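Local atomic coordinates of GGDEF and EAL domain-containing protein (Vibrio cholerae O1 str. 2010EL-1786, PDB entry 6PWJ), a protein that joins a GGDEF and an EAL domain in one chain, domain types that make, degrade or sense the bacterial second messenger cyclic di-GMP. Residues Tyr31-Ser36 / Asp357-His362; Arg16-Pro21 / Glu367-Thr372; Gln51-Lys56 / Asn134-Val139; Asp76-Ser81 / Ile117-Asp122. All blocks are in the same frame, centred on the assembly; numbering follows the deposited sequence.

Contacts 1 and 2 join the two domains, whereas contacts 3 and 4 lie inside the GGDEF domain. Contacts 1 and 2 have centres 12 Å apart and touch directly: Tyr18 packs on Phe360, with Tyr18 CE1 3.8 Å from Phe360 CD1. Contacts 3 and 4, 13 Å apart between centres, share an apolar core in which Leu135 CD2 lies 3.5 Å from Val120 CG1. Neither pair touches the other; the nearest approach, between contacts 2 and 4, is about 7 Å between nearest atoms, with centres 26 Å apart. A bound magnesium ion lies about 9 Å from the side chain of Asp357, near contact 1 but too far for direct ligation by that group.

Contact 1 (Tyr31-Ser36 / Asp357-His362); sequences YMSQLS and DYLFTH
Leu359 and Ser33 meet where the EAL domain, a TIM-barrel-like fold, leans on the GGDEF domain: the loop that follows barrel strand 353-356 packs against one side of helix 28-41. The Leu359 side chain can be followed outward. Its CB lies 3.7 Å from Gln34 NE2, and CG sits slightly farther from the same amide nitrogen. With CG anti to the backbone N (chi1 176°), the branch is carried to the helix, where CD1 comes 3.4 Å from Ser33 OG and also touches Ser33 CB. The other methyl, CD2, turns back over one face of the Phe360 ring within its own loop. Gln34 bends at chi2, bringing NE2 against CB and CD1 of Leu359, while OE1 bonds to Ser88 OG.

Tyr358 extends this surface along the helix. Its CE1 is 3.6 Å from Ser33 O, an oblique approach, and its OH lies 4.1 Å from Ser36 CB. That hydroxyl is hydrogen-bonded to His363 NE2. No hydrogen bond joins the two segments, and the interface rests on van der Waals contact.

The loop is shaped by its own bonds. Leu359 N donates to Asp357 OD2 over 2.9 Å (N-H...O angle 163°) from above the carboxylate plane, closing an Asx turn that ties down the backbone carrying Leu359. His362 lies with one ring face over Tyr358 CE2, and its NE2 bonds to Arg391 O. His362 ND1 reaches Tyr358 O at 3.2 Å, in the carbonyl plane on a lone pair of an oxygen that also accepts from the backbone N of Thr361 and of His362.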
# COMPACT_ATOMS: atom_id res chain seq x y z
N TYR A 31 9.44 7.30 -5.99
CA TYR A 31 8.49 7.28 -7.10
C TYR A 31 8.74 6.10 -8.02
O TYR A 31 7.79 5.47 -8.50
CB TYR A 31 8.59 8.60 -7.87
CG TYR A 31 7.71 8.66 -9.11
CD1 TYR A 31 6.35 8.91 -9.01
CD2 TYR A 31 8.26 8.48 -10.37
CE1 TYR A 31 5.55 8.97 -10.13
CE2 TYR A 31 7.46 8.54 -11.50
CZ TYR A 31 6.11 8.78 -11.37
OH TYR A 31 5.32 8.84 -12.50
N MET A 32 10.01 5.77 -8.26
CA MET A 32 10.32 4.64 -9.14
C MET A 32 9.90 3.32 -8.51
O MET A 32 9.36 2.45 -9.19
CB MET A 32 11.82 4.63 -9.45
CG MET A 32 12.16 4.00 -10.79
SD MET A 32 11.34 4.84 -12.15
CE MET A 32 11.85 6.53 -11.87
N SER A 33 10.15 3.16 -7.21
CA SER A 33 9.76 1.93 -6.53
C SER A 33 8.24 1.82 -6.41
O SER A 33 7.67 0.76 -6.66
CB SER A 33 10.41 1.86 -5.15
OG SER A 33 10.04 0.68 -4.47
N GLN A 34 7.58 2.92 -6.03
CA GLN A 34 6.12 2.90 -5.93
C GLN A 34 5.48 2.53 -7.26
O GLN A 34 4.51 1.77 -7.30
CB GLN A 34 5.62 4.26 -5.45
CG GLN A 34 6.04 4.62 -4.04
CD GLN A 34 5.33 3.79 -2.99
OE1 GLN A 34 4.16 4.01 -2.69
NE2 GLN A 34 6.05 2.82 -2.42
N LEU A 35 6.01 3.07 -8.36
CA LEU A 35 5.40 2.83 -9.66
C LEU A 35 5.52 1.36 -10.05
O LEU A 35 4.55 0.77 -10.55
CB LEU A 35 6.05 3.72 -10.72
CG LEU A 35 5.25 3.95 -12.00
CD1 LEU A 35 3.95 4.68 -11.68
CD2 LEU A 35 6.06 4.74 -13.01
N SER A 36 6.68 0.76 -9.82
CA SER A 36 6.88 -0.64 -10.21
C SER A 36 5.99 -1.57 -9.40
O SER A 36 5.43 -2.53 -9.95
CB SER A 36 8.35 -1.03 -10.04
OG SER A 36 9.18 -0.26 -10.90
N ASP A 357 6.59 -3.32 3.93
CA ASP A 357 5.97 -2.83 2.71
C ASP A 357 6.89 -3.08 1.51
O ASP A 357 8.10 -3.22 1.64
CB ASP A 357 5.65 -1.34 2.83
CG ASP A 357 5.00 -0.78 1.58
OD1 ASP A 357 3.78 -1.02 1.39
OD2 ASP A 357 5.69 -0.11 0.79
N TYR A 358 6.27 -3.15 0.33
CA TYR A 358 7.01 -3.38 -0.90
C TYR A 358 8.16 -2.40 -1.07
O TYR A 358 9.19 -2.74 -1.65
CB TYR A 358 6.06 -3.30 -2.10
CG TYR A 358 6.71 -3.48 -3.45
CD1 TYR A 358 7.33 -2.42 -4.10
CD2 TYR A 358 6.68 -4.72 -4.09
CE1 TYR A 358 7.92 -2.59 -5.34
CE2 TYR A 358 7.27 -4.89 -5.33
CZ TYR A 358 7.88 -3.83 -5.95
OH TYR A 358 8.46 -4.00 -7.18
N LEU A 359 8.01 -1.17 -0.55
CA LEU A 359 8.99 -0.13 -0.81
C LEU A 359 10.36 -0.50 -0.27
O LEU A 359 11.38 -0.29 -0.94
CB LEU A 359 8.52 1.19 -0.21
CG LEU A 359 9.49 2.38 -0.32
CD1 LEU A 359 9.68 2.78 -1.77
CD2 LEU A 359 9.00 3.55 0.51
N PHE A 360 10.42 -1.05 0.94
CA PHE A 360 11.67 -1.31 1.62
C PHE A 360 12.26 -2.67 1.30
O PHE A 360 13.28 -3.05 1.89
CB PHE A 360 11.48 -1.17 3.13
CG PHE A 360 10.69 0.03 3.53
CD1 PHE A 360 11.30 1.27 3.64
CD2 PHE A 360 9.34 -0.07 3.80
CE1 PHE A 360 10.57 2.39 4.00
CE2 PHE A 360 8.60 1.04 4.16
CZ PHE A 360 9.22 2.27 4.27
N THR A 361 11.66 -3.41 0.37
CA THR A 361 12.11 -4.75 0.04
C THR A 361 12.54 -4.92 -1.42
O THR A 361 13.30 -5.85 -1.71
CB THR A 361 11.01 -5.78 0.35
OG1 THR A 361 10.91 -5.96 1.77
CG2 THR A 361 11.33 -7.12 -0.30
N HIS A 362 12.09 -4.05 -2.32
CA HIS A 362 12.41 -4.17 -3.73
C HIS A 362 13.16 -2.94 -4.22
O HIS A 362 13.09 -1.86 -3.62
CB HIS A 362 11.14 -4.37 -4.57
CG HIS A 362 10.32 -5.55 -4.15
ND1 HIS A 362 9.54 -5.56 -3.02
CD2 HIS A 362 10.18 -6.78 -4.71
CE1 HIS A 362 8.94 -6.73 -2.90
NE2 HIS A 362 9.32 -7.49 -3.91

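Contact 2 (Arg16-Pro21 / Glu367-Thr372); sequences RAYLDP and ERQKFT
The carbonyl oxygen Arg368 O, which faces Ala17 CB at 3.8 Å, is held by two donors from one residue: Thr372 OG1 at 2.9 Å and Thr372 N. They approach from opposite faces of the carbonyl plane, the hydroxyl being tilted 30° from it. The contact packs the end of helix 3-18 on helix 367-381 of the EAL domain, a helix-to-helix junction across the domain boundary. Thr372 OG1, while bonded to Arg368 O one turn back on its own helix, also lies 3.4 Å from Ala17 CB. Ala17 provides the close approach. Its small CB fits against Thr372 OG1 and Arg368 CB, and the Ala17 and Arg368 backbones come near each other.

Two arginines meet on the more open flank. Their guanidinium groups stack, with centres 3.9 Å apart and planes at 19°. Arg16 bends at chi2 and Arg368 runs extended from CG to NE, so NE of Arg16 lies over the centre of the Arg368 group, while Arg368 NH1 also rests on Arg16 CG. Arg16 NH2 and Arg368 NH2 are close, but both are donors and make no hydrogen bond. Both residues are exposed, and solvent would be expected to screen their like charges.

Tyr18 closes the inner flank. Its ring and the Gln369 amide are nearly perpendicular, their planes 82° apart, and Gln369 NE2 donates a weak hydrogen bond to Tyr18 OH over 3.4 Å. The same nitrogen has its stronger acceptor in His363 O. Thr372 CG2 approaches the tyrosine at its edge, in the ring plane, 4.0 Å from CE1.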
# COMPACT_ATOMS: atom_id res chain seq x y z
N ARG A 16 16.09 9.77 4.81
CA ARG A 16 17.19 10.14 3.93
C ARG A 16 17.19 9.31 2.65
O ARG A 16 17.68 9.78 1.61
CB ARG A 16 18.52 9.99 4.66
CG ARG A 16 19.74 10.43 3.87
CD ARG A 16 19.75 11.94 3.66
NE ARG A 16 21.01 12.40 3.07
CZ ARG A 16 22.08 12.75 3.77
NH1 ARG A 16 22.05 12.70 5.10
NH2 ARG A 16 23.18 13.15 3.16
N ALA A 17 16.65 8.10 2.69
CA ALA A 17 16.72 7.20 1.55
C ALA A 17 15.54 7.33 0.60
O ALA A 17 15.69 7.03 -0.59
CB ALA A 17 16.82 5.75 2.04
N TYR A 18 14.38 7.76 1.08
CA TYR A 18 13.18 7.75 0.26
C TYR A 18 12.44 9.08 0.19
O TYR A 18 11.46 9.18 -0.56
CB TYR A 18 12.21 6.67 0.76
CG TYR A 18 12.74 5.26 0.63
CD1 TYR A 18 13.25 4.58 1.73
CD2 TYR A 18 12.76 4.61 -0.60
CE1 TYR A 18 13.74 3.30 1.62
CE2 TYR A 18 13.25 3.32 -0.72
CZ TYR A 18 13.74 2.67 0.39
OH TYR A 18 14.23 1.39 0.28
N LEU A 19 12.86 10.09 0.94
CA LEU A 19 12.16 11.37 0.98
C LEU A 19 13.06 12.48 0.45
O LEU A 19 14.27 12.50 0.71
CB LEU A 19 11.69 11.70 2.39
CG LEU A 19 10.57 10.82 2.96
CD1 LEU A 19 10.09 11.36 4.29
CD2 LEU A 19 9.42 10.72 1.97
N ASP A 20 12.45 13.41 -0.28
CA ASP A 20 13.17 14.58 -0.78
C ASP A 20 13.35 15.59 0.35
O ASP A 20 12.36 15.98 0.98
CB ASP A 20 12.42 15.22 -1.94
CG ASP A 20 13.07 16.50 -2.42
OD1 ASP A 20 14.20 16.44 -2.95
OD2 ASP A 20 12.44 17.57 -2.28
N PRO A 21 14.58 16.03 0.63
CA PRO A 21 14.78 16.92 1.79
C PRO A 21 13.93 18.17 1.76
O PRO A 21 13.26 18.49 2.75
CB PRO A 21 16.28 17.23 1.72
CG PRO A 21 16.88 16.07 1.00
CD PRO A 21 15.85 15.66 -0.02
N GLU A 367 22.76 2.85 -1.90
CA GLU A 367 23.43 2.46 -0.66
C GLU A 367 22.50 2.59 0.54
O GLU A 367 22.43 1.69 1.38
CB GLU A 367 24.68 3.31 -0.46
CG GLU A 367 25.64 3.30 -1.64
CD GLU A 367 26.34 1.96 -1.81
OE1 GLU A 367 26.47 1.23 -0.80
OE2 GLU A 367 26.74 1.64 -2.95
N ARG A 368 21.78 3.71 0.63
CA ARG A 368 20.99 3.99 1.82
C ARG A 368 19.74 3.14 1.93
O ARG A 368 19.19 2.99 3.03
CB ARG A 368 20.62 5.47 1.86
CG ARG A 368 21.80 6.41 1.72
CD ARG A 368 21.36 7.86 1.64
NE ARG A 368 22.50 8.76 1.49
CZ ARG A 368 23.19 9.26 2.51
NH1 ARG A 368 22.87 8.94 3.76
NH2 ARG A 368 24.22 10.07 2.29
N GLN A 369 19.26 2.57 0.81
CA GLN A 369 18.07 1.73 0.87
C GLN A 369 18.32 0.47 1.69
O GLN A 369 17.45 0.02 2.44
CB GLN A 369 17.60 1.38 -0.54
CG GLN A 369 17.15 2.56 -1.37
CD GLN A 369 16.70 2.15 -2.76
OE1 GLN A 369 17.36 2.46 -3.75
NE2 GLN A 369 15.57 1.46 -2.83
N LYS A 370 19.51 -0.12 1.55
CA LYS A 370 19.82 -1.33 2.29
C LYS A 370 19.93 -1.06 3.78
O LYS A 370 19.45 -1.85 4.60
CB LYS A 370 21.11 -1.95 1.76
CG LYS A 370 21.13 -2.11 0.24
CD LYS A 370 22.44 -2.69 -0.25
CE LYS A 370 22.50 -2.71 -1.77
NZ LYS A 370 23.77 -3.32 -2.27
N PHE A 371 20.55 0.06 4.16
CA PHE A 371 20.61 0.44 5.57
C PHE A 371 19.21 0.60 6.15
O PHE A 371 18.93 0.15 7.26
CB PHE A 371 21.41 1.73 5.73
CG PHE A 371 22.81 1.64 5.20
CD1 PHE A 371 23.54 0.46 5.29
CD2 PHE A 371 23.41 2.74 4.60
CE1 PHE A 371 24.83 0.38 4.80
CE2 PHE A 371 24.70 2.67 4.11
CZ PHE A 371 25.41 1.49 4.21
N THR A 372 18.31 1.25 5.40
CA THR A 372 16.94 1.43 5.87
C THR A 372 16.27 0.08 6.12
O THR A 372 15.56 -0.09 7.11
CB THR A 372 16.14 2.25 4.87
OG1 THR A 372 16.80 3.50 4.64
CG2 THR A 372 14.73 2.50 5.39

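Contact 3 (Gln51-Lys56 / Asn134-Val139); sequences QAEFIK and NLSLGV
Backbone hydrogen bonds carry the join between Gln51 and Ser136. They form a single antiparallel hydrogen-bonded pair: Gln51 N reaches Ser136 O at 2.9 Å with an N-H...O angle of 162°, and Ser136 N returns to Gln51 O over the same length but with that angle at 148°. Leu135 CA makes an additional CA-H...O contact to Gln51 O, and Leu135 CB lies 3.4 Å from the same oxygen. Past the bridge the chain leaves the sheet. Ala52 centres an inverse gamma turn, in which Glu53 N makes a weak bond to Gln51 O, and occupies the N-cap position of helix 53-61. Phe54 N lies 3.1 Å from Asn134 O in hydrogen-bond geometry, although the placement of that oxygen is doubtful.

Among the polar side chains, Gln51 and Ser136 point to the same face of the sheet, with Gln51 OE1 lying 4.0 Å from Ser136 CB. Gln51 NE2 takes Glu96 OE2 as its partner on the neighbouring strand. Glu53, on the helix beyond and bent at chi2, lies beside them, its CG 4.4 Å from Ser136 OG. Glu53 OE1 is paired with Lys56 NZ in a 2.7 Å salt bridge, met on the syn side.

Apolar groups gather away from this face. The end of the Leu135 side chain turns off to Ile117 and Val120 of helix 106-121. Phe54 packs on Val120 too, and on Met70 of helix 64-81.

The arrangement is the strand-to-helix turn at the end of the central strand 45-51, paired with strand 136-142, in the five-stranded sheet characteristic of the GGDEF fold.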
# COMPACT_ATOMS: atom_id res chain seq x y z
N GLN A 51 4.54 19.32 -14.06
CA GLN A 51 5.72 20.09 -14.43
C GLN A 51 5.50 21.53 -13.99
O GLN A 51 4.84 22.31 -14.68
CB GLN A 51 5.99 20.00 -15.93
CG GLN A 51 6.58 18.67 -16.37
CD GLN A 51 7.05 18.69 -17.81
OE1 GLN A 51 6.58 19.49 -18.61
NE2 GLN A 51 7.99 17.82 -18.14
N ALA A 52 6.04 21.88 -12.82
CA ALA A 52 5.91 23.23 -12.27
C ALA A 52 6.92 24.14 -12.96
O ALA A 52 8.02 24.40 -12.47
CB ALA A 52 6.10 23.23 -10.76
N GLU A 53 6.53 24.64 -14.14
CA GLU A 53 7.40 25.54 -14.89
C GLU A 53 7.72 26.79 -14.09
O GLU A 53 8.84 27.32 -14.20
CB GLU A 53 6.74 25.91 -16.22
CG GLU A 53 6.53 24.73 -17.16
CD GLU A 53 7.81 24.29 -17.85
OE1 GLU A 53 8.74 25.11 -17.96
OE2 GLU A 53 7.87 23.12 -18.29
N PHE A 54 6.78 27.27 -13.28
CA PHE A 54 7.04 28.47 -12.48
C PHE A 54 8.12 28.23 -11.44
O PHE A 54 8.85 29.15 -11.08
CB PHE A 54 5.75 28.96 -11.83
CG PHE A 54 5.29 28.12 -10.67
CD1 PHE A 54 4.66 26.90 -10.89
CD2 PHE A 54 5.48 28.54 -9.37
CE1 PHE A 54 4.23 26.13 -9.83
CE2 PHE A 54 5.06 27.77 -8.30
CZ PHE A 54 4.43 26.56 -8.53
N ILE A 55 8.23 26.99 -10.94
CA ILE A 55 9.32 26.67 -10.03
C ILE A 55 10.64 26.63 -10.78
O ILE A 55 11.68 27.05 -10.25
CB ILE A 55 9.04 25.33 -9.31
CG1 ILE A 55 7.92 25.51 -8.28
CG2 ILE A 55 10.31 24.80 -8.66
CD1 ILE A 55 7.58 24.24 -7.52
N LYS A 56 10.63 26.13 -12.02
CA LYS A 56 11.85 26.12 -12.82
C LYS A 56 12.36 27.54 -13.05
O LYS A 56 13.57 27.79 -12.99
CB LYS A 56 11.60 25.43 -14.16
CG LYS A 56 12.85 25.23 -15.00
CD LYS A 56 12.52 25.14 -16.48
CE LYS A 56 11.49 24.05 -16.76
NZ LYS A 56 11.14 23.99 -18.21
N ASN A 134 3.28 28.62 -16.11
CA ASN A 134 3.08 28.19 -14.73
C ASN A 134 3.22 26.69 -14.54
O ASN A 134 3.82 26.25 -13.55
CB ASN A 134 1.70 28.64 -14.23
CG ASN A 134 0.57 28.20 -15.14
OD1 ASN A 134 0.71 27.25 -15.90
ND2 ASN A 134 -0.55 28.90 -15.05
N LEU A 135 2.71 25.87 -15.46
CA LEU A 135 2.77 24.43 -15.25
C LEU A 135 2.29 23.71 -16.51
O LEU A 135 1.69 24.30 -17.41
CB LEU A 135 1.92 24.01 -14.05
CG LEU A 135 0.41 24.19 -14.23
CD1 LEU A 135 -0.24 22.91 -14.75
CD2 LEU A 135 -0.25 24.66 -12.94
N SER A 136 2.58 22.41 -16.55
CA SER A 136 2.05 21.49 -17.55
C SER A 136 1.74 20.18 -16.84
O SER A 136 2.62 19.60 -16.20
CB SER A 136 3.05 21.27 -18.70
OG SER A 136 3.37 22.49 -19.34
N LEU A 137 0.49 19.73 -16.94
CA LEU A 137 0.01 18.58 -16.17
C LEU A 137 -0.39 17.46 -17.12
O LEU A 137 -1.23 17.66 -18.01
CB LEU A 137 -1.17 18.98 -15.28
CG LEU A 137 -1.78 17.86 -14.44
CD1 LEU A 137 -0.74 17.29 -13.49
CD2 LEU A 137 -2.99 18.37 -13.67
N GLY A 138 0.20 16.29 -16.92
CA GLY A 138 -0.17 15.11 -17.68
C GLY A 138 -0.77 14.03 -16.81
O GLY A 138 -0.14 13.59 -15.84
N VAL A 139 -1.99 13.60 -17.13
CA VAL A 139 -2.71 12.60 -16.35
C VAL A 139 -2.95 11.38 -17.23
O VAL A 139 -3.34 11.52 -18.39
CB VAL A 139 -4.04 13.15 -15.80
CG1 VAL A 139 -4.77 12.08 -15.01
CG2 VAL A 139 -3.79 14.39 -14.95

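Contact 4 (Asp76-Ser81 / Ile117-Asp122); sequences DRLKNS and ITCVDD
Cys119 points its thiol at helix 64-81 and meets three side chains there: Arg77, Leu78 and Ser81. SG lies beside the backbone N and anti to the carbonyl carbon (chi1 -75°), which aims it between successive turns of the facing helix. Leu78 CD2 approaches from one side, 3.8 Å from SG and equally near Cys119 CB. Arg77 CG rests against the same two atoms, at 3.8 Å from SG, through the aliphatic part of its chain. At the next turn, Ser81 CB and OG both adjoin the sulfur.

Arg77 then departs from the apolar patch. Bends at chi2 and chi3 bring its guanidinium alongside the end of helix 106-121, where Asp122 O stands over one face, 4.2 Å above the plane and offset toward the rim. This is a loose approach over the face, with no hydrogen bond. The charged atoms are not in contact either, Arg77 NH1 and Asp122 OD2 being 5.2 Å apart, though their opposite charges would be expected to attract weakly. The salt-bridge partner of Arg77 NH2 is Glu73, one turn back on its own helix.

The axes of segments 76-81 and 117-121 approach to 9.7 Å, with N-to-C directions 137° apart. Cys119 also touches Ile82, just after helix 64-81. On the far side of helix 106-121, Ile117 and Val120 turn away from this interface to pack on Leu135, next to strand 136-142 of the central sheet.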
# COMPACT_ATOMS: atom_id res chain seq x y z
N ASP A 76 3.68 20.90 0.44
CA ASP A 76 2.74 20.90 1.56
C ASP A 76 1.31 21.09 1.07
O ASP A 76 0.37 20.48 1.61
CB ASP A 76 3.11 21.98 2.57
CG ASP A 76 4.42 21.69 3.28
OD1 ASP A 76 4.87 20.52 3.25
OD2 ASP A 76 5.00 22.62 3.87
N ARG A 77 1.12 21.94 0.06
CA ARG A 77 -0.22 22.16 -0.48
C ARG A 77 -0.78 20.88 -1.08
O ARG A 77 -1.90 20.47 -0.77
CB ARG A 77 -0.18 23.27 -1.53
CG ARG A 77 -1.52 23.95 -1.78
CD ARG A 77 -1.78 25.06 -0.76
NE ARG A 77 -0.67 26.01 -0.70
CZ ARG A 77 -0.75 27.22 -0.16
NH1 ARG A 77 -1.90 27.65 0.34
NH2 ARG A 77 0.31 28.01 -0.15
N LEU A 78 -0.01 20.23 -1.96
CA LEU A 78 -0.45 18.95 -2.52
C LEU A 78 -0.63 17.91 -1.44
O LEU A 78 -1.62 17.16 -1.44
CB LEU A 78 0.57 18.47 -3.56
CG LEU A 78 0.80 19.34 -4.80
CD1 LEU A 78 2.00 18.84 -5.58
CD2 LEU A 78 -0.44 19.36 -5.68
N LYS A 79 0.31 17.83 -0.49
CA LYS A 79 0.23 16.83 0.56
C LYS A 79 -1.02 17.00 1.41
O LYS A 79 -1.55 16.02 1.93
CB LYS A 79 1.48 16.91 1.44
CG LYS A 79 1.58 15.83 2.51
CD LYS A 79 2.08 14.51 1.95
CE LYS A 79 2.34 13.51 3.06
NZ LYS A 79 2.95 12.25 2.56
N ASN A 80 -1.51 18.23 1.56
CA ASN A 80 -2.70 18.50 2.36
C ASN A 80 -3.97 18.59 1.53
O ASN A 80 -5.06 18.32 2.06
CB ASN A 80 -2.54 19.80 3.15
CG ASN A 80 -1.61 19.65 4.34
OD1 ASN A 80 -1.24 18.54 4.73
ND2 ASN A 80 -1.23 20.78 4.94
N SER A 81 -3.87 18.96 0.26
CA SER A 81 -5.05 19.16 -0.58
C SER A 81 -5.51 17.89 -1.29
O SER A 81 -6.70 17.78 -1.61
CB SER A 81 -4.79 20.26 -1.61
OG SER A 81 -5.93 20.46 -2.42
N ILE A 117 -4.29 21.62 -10.16
CA ILE A 117 -4.20 22.95 -10.76
C ILE A 117 -4.57 24.02 -9.74
O ILE A 117 -3.96 25.09 -9.70
CB ILE A 117 -5.10 23.03 -12.01
CG1 ILE A 117 -4.69 21.96 -13.03
CG2 ILE A 117 -5.04 24.42 -12.63
CD1 ILE A 117 -3.24 22.06 -13.47
N THR A 118 -5.57 23.74 -8.91
CA THR A 118 -5.98 24.71 -7.90
C THR A 118 -4.87 24.94 -6.88
O THR A 118 -4.70 26.06 -6.38
CB THR A 118 -7.26 24.24 -7.20
OG1 THR A 118 -8.35 24.29 -8.13
CG2 THR A 118 -7.57 25.13 -6.01
N CYS A 119 -4.11 23.89 -6.55
CA CYS A 119 -2.98 24.06 -5.65
C CYS A 119 -1.99 25.09 -6.20
O CYS A 119 -1.53 25.97 -5.47
CB CYS A 119 -2.28 22.72 -5.41
SG CYS A 119 -3.16 21.59 -4.31
N VAL A 120 -1.68 24.99 -7.49
CA VAL A 120 -0.72 25.92 -8.09
C VAL A 120 -1.31 27.32 -8.15
O VAL A 120 -0.59 28.31 -7.97
CB VAL A 120 -0.30 25.42 -9.48
CG1 VAL A 120 0.72 26.36 -10.10
CG2 VAL A 120 0.24 24.00 -9.39
N ASP A 121 -2.62 27.43 -8.39
CA ASP A 121 -3.24 28.75 -8.45
C ASP A 121 -3.14 29.48 -7.12
O ASP A 121 -3.00 30.70 -7.08
CB ASP A 121 -4.70 28.63 -8.89
CG ASP A 121 -4.84 28.25 -10.35
OD1 ASP A 121 -3.90 28.50 -11.13
OD2 ASP A 121 -5.90 27.70 -10.72
N ASP A 122 -3.22 28.74 -6.01
CA ASP A 122 -3.13 29.35 -4.69
C ASP A 122 -1.73 29.81 -4.34
O ASP A 122 -1.54 30.44 -3.29
CB ASP A 122 -3.63 28.38 -3.62
CG ASP A 122 -5.06 27.91 -3.86
OD1 ASP A 122 -5.82 28.62 -4.55
OD2 ASP A 122 -5.42 26.82 -3.35